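Local coordinates for protein fatty acid synthase 1, isoform A (Drosophila melanogaster, PDB 6FN6) that probably makes long-chain saturated fatty acids from acetyl-CoA and malonyl-CoA with NADPH, this chain holding its dehydratase, enoylreductase and ketoreductase region, at residues F53-F65 against L192-A204. Residues are numbered along the deposited sequence; the frame is centred on the assembly and turned at random.
Sequences FHKTPVVMENLVF and LPTRIERAVINPA
F65 rests a ring edge against I196, F65 CE2 lying 3.8 Å from I196 CD1, and this pair opens the apolar face of an antiparallel seam joining the predicted N- and C-terminal hotdog folds of the dehydratase domain. Along that face L63 lies beside I196, M60 CB stands beside A199 CB, L63 CD1 also meets that methyl at 4.2 Å, and M60 CE goes on to I201 CD1 at 3.7 Å. Helix 34-48 packs on V58, F65 and I201. At the far end the P203 ring fits into the bend of 54-57, its CD 3.6 Å from P57 CB. Backbone bonds pair both arms of the corner at N62 and E197. The P193 side chain is about 6 Å from that of D175, the predicted proton donor. On the face carrying V59, E61 and R198, the arginine chain, extended from CG to NE, carries its guanidinium out to the E61 carboxylate. There NH1 of R198 meets OE1 of E61 at 3.0 Å, the two planes 58° apart; V59 CG1 lies over one guanidinium face, and NH2 pairs with E113. A leucine at R198 would probably leave E61 and E113 without this cationic partner and V59 CG1 without its guanidinium contact. One face is thus apolar, while the other sets valines beside paired charge, consistent with a seam uniting two hotdog folds.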
loop_
_atom_site.group_PDB
_atom_site.type_symbol
_atom_site.label_atom_id
_atom_site.label_comp_id
_atom_site.label_asym_id
_atom_site.label_seq_id
_atom_site.Cartn_x
_atom_site.Cartn_y
_atom_site.Cartn_z
ATOM N N PHE A 53 -2.968 -0.286 -34.560
ATOM C CA PHE A 53 -2.027 -0.188 -33.447
ATOM C C PHE A 53 -0.739 0.527 -33.854
ATOM O O PHE A 53 -0.126 1.211 -33.037
ATOM C CB PHE A 53 -1.713 -1.577 -32.878
ATOM C CG PHE A 53 -0.582 -2.287 -33.566
ATOM C CD1 PHE A 53 -0.783 -2.950 -34.764
ATOM C CD2 PHE A 53 0.680 -2.309 -32.997
ATOM C CE1 PHE A 53 0.257 -3.609 -35.389
ATOM C CE2 PHE A 53 1.725 -2.967 -33.617
ATOM C CZ PHE A 53 1.512 -3.618 -34.814
ATOM N N HIS A 54 -0.335 0.385 -35.113
ATOM C CA HIS A 54 0.878 1.046 -35.585
ATOM C C HIS A 54 0.606 2.526 -35.852
ATOM O O HIS A 54 1.524 3.289 -36.149
ATOM C CB HIS A 54 1.428 0.366 -36.845
ATOM C CG HIS A 54 0.462 0.319 -37.987
ATOM N ND1 HIS A 54 -0.473 -0.682 -38.132
ATOM C CD2 HIS A 54 0.300 1.142 -39.051
ATOM C CE1 HIS A 54 -1.177 -0.471 -39.229
ATOM N NE2 HIS A 54 -0.728 0.631 -39.805
ATOM N N LYS A 55 -0.660 2.920 -35.743
ATOM C CA LYS A 55 -1.055 4.315 -35.901
ATOM C C LYS A 55 -1.455 4.913 -34.553
ATOM O O LYS A 55 -1.834 6.081 -34.470
ATOM C CB LYS A 55 -2.237 4.428 -36.870
ATOM C CG LYS A 55 -1.941 4.068 -38.318
ATOM C CD LYS A 55 -1.259 5.194 -39.067
ATOM C CE LYS A 55 -1.067 4.833 -40.535
ATOM N NZ LYS A 55 -2.369 4.647 -41.245
ATOM N N THR A 56 -1.350 4.109 -33.497
ATOM C CA THR A 56 -1.855 4.491 -32.183
ATOM C C THR A 56 -0.766 4.493 -31.113
ATOM O O THR A 56 -0.328 3.430 -30.674
ATOM C CB THR A 56 -2.980 3.538 -31.728
ATOM O OG1 THR A 56 -3.943 3.388 -32.778
ATOM C CG2 THR A 56 -3.670 4.075 -30.486
ATOM N N PRO A 57 -0.325 5.687 -30.682
ATOM C CA PRO A 57 0.642 5.742 -29.580
ATOM C C PRO A 57 -0.007 5.451 -28.228
ATOM O O PRO A 57 -1.160 5.820 -28.015
ATOM C CB PRO A 57 1.164 7.178 -29.645
ATOM C CG PRO A 57 0.054 7.952 -30.244
ATOM C CD PRO A 57 -0.621 7.028 -31.218
ATOM N N VAL A 58 0.715 4.783 -27.334
ATOM C CA VAL A 58 0.166 4.434 -26.026
ATOM C C VAL A 58 1.209 4.593 -24.924
ATOM O O VAL A 58 2.405 4.680 -25.192
ATOM C CB VAL A 58 -0.397 2.997 -26.024
ATOM C CG1 VAL A 58 -1.532 2.864 -27.038
ATOM C CG2 VAL A 58 0.712 1.982 -26.308
ATOM N N VAL A 59 0.734 4.640 -23.683
ATOM C CA VAL A 59 1.605 4.680 -22.516
ATOM C C VAL A 59 1.177 3.596 -21.536
ATOM O O VAL A 59 0.081 3.651 -20.979
ATOM C CB VAL A 59 1.583 6.066 -21.844
ATOM C CG1 VAL A 59 2.394 6.053 -20.550
ATOM C CG2 VAL A 59 2.111 7.124 -22.790
ATOM N N MET A 60 2.043 2.606 -21.342
ATOM C CA MET A 60 1.772 1.536 -20.393
ATOM C C MET A 60 2.432 1.851 -19.062
ATOM O O MET A 60 3.527 2.411 -19.025
ATOM C CB MET A 60 2.275 0.201 -20.933
ATOM C CG MET A 60 1.730 -0.135 -22.304
ATOM S SD MET A 60 2.085 -1.822 -22.803
ATOM C CE MET A 60 1.893 -1.664 -24.570
ATOM N N GLU A 61 1.767 1.490 -17.970
ATOM C CA GLU A 61 2.283 1.780 -16.639
ATOM C C GLU A 61 2.061 0.622 -15.677
ATOM O O GLU A 61 1.095 -0.131 -15.803
ATOM C CB GLU A 61 1.637 3.047 -16.080
ATOM C CG GLU A 61 1.948 4.299 -16.876
ATOM C CD GLU A 61 1.239 5.519 -16.334
ATOM O OE1 GLU A 61 1.780 6.152 -15.403
ATOM O OE2 GLU A 61 0.139 5.843 -16.831
ATOM N N ASN A 62 2.967 0.497 -14.711
ATOM C CA ASN A 62 2.867 -0.516 -13.666
ATOM C C ASN A 62 2.699 -1.906 -14.265
ATOM O O ASN A 62 1.858 -2.688 -13.822
ATOM C CB ASN A 62 1.697 -0.207 -12.727
ATOM C CG ASN A 62 1.737 -1.032 -11.449
ATOM O OD1 ASN A 62 2.794 -1.207 -10.843
ATOM N ND2 ASN A 62 0.582 -1.544 -11.037
ATOM N N LEU A 63 3.499 -2.209 -15.280
ATOM C CA LEU A 63 3.478 -3.530 -15.884
ATOM C C LEU A 63 4.043 -4.557 -14.918
ATOM O O LEU A 63 5.135 -4.380 -14.380
ATOM C CB LEU A 63 4.268 -3.537 -17.192
ATOM C CG LEU A 63 3.583 -2.867 -18.383
ATOM C CD1 LEU A 63 4.583 -2.559 -19.476
ATOM C CD2 LEU A 63 2.479 -3.763 -18.922
ATOM N N VAL A 64 3.290 -5.629 -14.699
ATOM C CA VAL A 64 3.741 -6.726 -13.856
ATOM C C VAL A 64 3.627 -8.030 -14.630
ATOM O O VAL A 64 2.563 -8.369 -15.145
ATOM C CB VAL A 64 2.940 -6.803 -12.542
ATOM C CG1 VAL A 64 3.466 -7.933 -11.665
ATOM C CG2 VAL A 64 2.995 -5.480 -11.798
ATOM N N PHE A 65 4.732 -8.761 -14.703
ATOM C CA PHE A 65 4.736 -10.065 -15.341
ATOM C C PHE A 65 4.746 -11.131 -14.246
ATOM O O PHE A 65 5.791 -11.476 -13.695
ATOM C CB PHE A 65 5.937 -10.179 -16.280
ATOM C CG PHE A 65 6.022 -9.046 -17.269
ATOM C CD1 PHE A 65 5.280 -9.070 -18.439
ATOM C CD2 PHE A 65 6.821 -7.944 -17.015
ATOM C CE1 PHE A 65 5.344 -8.021 -19.341
ATOM C CE2 PHE A 65 6.890 -6.896 -17.917
ATOM C CZ PHE A 65 6.151 -6.936 -19.079
ATOM N N LEU A 192 14.833 -12.771 -15.586
ATOM C CA LEU A 192 13.598 -12.600 -16.346
ATOM C C LEU A 192 12.854 -11.358 -15.855
ATOM O O LEU A 192 12.847 -11.073 -14.657
ATOM C CB LEU A 192 12.708 -13.838 -16.226
ATOM C CG LEU A 192 13.199 -15.111 -16.916
ATOM C CD1 LEU A 192 12.323 -16.287 -16.539
ATOM C CD2 LEU A 192 13.206 -14.928 -18.427
ATOM N N PRO A 193 12.242 -10.599 -16.782
ATOM C CA PRO A 193 11.535 -9.377 -16.378
ATOM C C PRO A 193 10.459 -9.618 -15.326
ATOM O O PRO A 193 9.723 -10.597 -15.423
ATOM C CB PRO A 193 10.900 -8.892 -17.683
ATOM C CG PRO A 193 11.746 -9.461 -18.756
ATOM C CD PRO A 193 12.203 -10.794 -18.244
ATOM N N THR A 194 10.368 -8.724 -14.346
ATOM C CA THR A 194 9.336 -8.802 -13.315
ATOM C C THR A 194 8.378 -7.629 -13.432
ATOM O O THR A 194 7.158 -7.802 -13.422
ATOM C CB THR A 194 9.947 -8.812 -11.902
ATOM O OG1 THR A 194 10.787 -9.959 -11.749
ATOM C CG2 THR A 194 8.859 -8.834 -10.830
ATOM N N ARG A 195 8.940 -6.432 -13.553
ATOM C CA ARG A 195 8.140 -5.219 -13.616
ATOM C C ARG A 195 8.718 -4.217 -14.601
ATOM O O ARG A 195 9.913 -4.231 -14.893
ATOM C CB ARG A 195 8.044 -4.573 -12.231
ATOM C CG ARG A 195 6.910 -5.100 -11.373
ATOM C CD ARG A 195 6.919 -4.468 -9.990
ATOM N NE ARG A 195 7.878 -5.117 -9.095
ATOM C CZ ARG A 195 8.885 -4.504 -8.476
ATOM N NH1 ARG A 195 9.103 -3.202 -8.636
ATOM N NH2 ARG A 195 9.687 -5.204 -7.684
ATOM N N ILE A 196 7.845 -3.360 -15.116
ATOM C CA ILE A 196 8.257 -2.192 -15.882
ATOM C C ILE A 196 7.349 -1.050 -15.445
ATOM O O ILE A 196 6.128 -1.131 -15.587
ATOM C CB ILE A 196 8.180 -2.423 -17.401
ATOM C CG1 ILE A 196 8.994 -3.656 -17.793
ATOM C CG2 ILE A 196 8.700 -1.193 -18.139
ATOM C CD1 ILE A 196 8.932 -4.008 -19.269
ATOM N N GLU A 197 7.946 0.001 -14.896
ATOM C CA GLU A 197 7.184 1.119 -14.358
ATOM C C GLU A 197 6.462 1.873 -15.468
ATOM O O GLU A 197 5.273 2.176 -15.348
ATOM C CB GLU A 197 8.102 2.069 -13.583
ATOM C CG GLU A 197 7.382 3.264 -12.969
ATOM C CD GLU A 197 7.723 4.574 -13.653
ATOM O OE1 GLU A 197 8.929 4.865 -13.814
ATOM O OE2 GLU A 197 6.787 5.312 -14.030
ATOM N N ARG A 198 7.177 2.173 -16.547
ATOM C CA ARG A 198 6.592 2.933 -17.644
ATOM C C ARG A 198 7.172 2.520 -18.992
ATOM O O ARG A 198 8.379 2.326 -19.133
ATOM C CB ARG A 198 6.808 4.430 -17.414
ATOM C CG ARG A 198 5.918 5.333 -18.246
ATOM C CD ARG A 198 6.270 6.796 -18.023
ATOM N NE ARG A 198 5.143 7.687 -18.300
ATOM C CZ ARG A 198 4.215 8.027 -17.408
ATOM N NH1 ARG A 198 4.264 7.549 -16.169
ATOM N NH2 ARG A 198 3.229 8.845 -17.757
ATOM N N ALA A 199 6.294 2.389 -19.980
ATOM C CA ALA A 199 6.700 2.061 -21.338
ATOM C C ALA A 199 5.997 2.982 -22.326
ATOM O O ALA A 199 4.805 2.829 -22.587
ATOM C CB ALA A 199 6.391 0.606 -21.651
ATOM N N VAL A 200 6.742 3.938 -22.872
ATOM C CA VAL A 200 6.192 4.884 -23.835
ATOM C C VAL A 200 6.461 4.391 -25.251
ATOM O O VAL A 200 7.608 4.154 -25.627
ATOM C CB VAL A 200 6.773 6.292 -23.630
ATOM C CG1 VAL A 200 6.079 7.292 -24.542
ATOM C CG2 VAL A 200 6.648 6.714 -22.178
ATOM N N ILE A 201 5.394 4.231 -26.028
ATOM C CA ILE A 201 5.508 3.764 -27.403
ATOM C C ILE A 201 5.007 4.852 -28.350
ATOM O O ILE A 201 3.863 5.301 -28.252
ATOM C CB ILE A 201 4.743 2.447 -27.610
ATOM C CG1 ILE A 201 5.200 1.407 -26.580
ATOM C CG2 ILE A 201 4.961 1.925 -29.029
ATOM C CD1 ILE A 201 4.388 0.132 -26.584
ATOM N N ASN A 202 5.877 5.261 -29.269
ATOM C CA ASN A 202 5.583 6.329 -30.218
ATOM C C ASN A 202 5.777 5.824 -31.648
ATOM O O ASN A 202 6.859 5.974 -32.217
ATOM C CB ASN A 202 6.489 7.533 -29.953
ATOM C CG ASN A 202 6.075 8.760 -30.732
ATOM O OD1 ASN A 202 5.377 8.670 -31.743
ATOM N ND2 ASN A 202 6.516 9.924 -30.270
ATOM N N PRO A 203 4.729 5.226 -32.237
ATOM C CA PRO A 203 4.868 4.609 -33.563
ATOM C C PRO A 203 5.230 5.598 -34.669
ATOM O O PRO A 203 6.056 5.283 -35.525
ATOM C CB PRO A 203 3.479 4.010 -33.825
ATOM C CG PRO A 203 2.779 4.013 -32.510
ATOM C CD PRO A 203 3.350 5.139 -31.732
ATOM N N ALA A 204 4.616 6.778 -34.645
ATOM C CA ALA A 204 4.862 7.788 -35.667
ATOM C C ALA A 204 6.340 8.158 -35.706
ATOM O O ALA A 204 6.953 8.215 -36.773
ATOM C CB ALA A 204 4.014 9.021 -35.408
#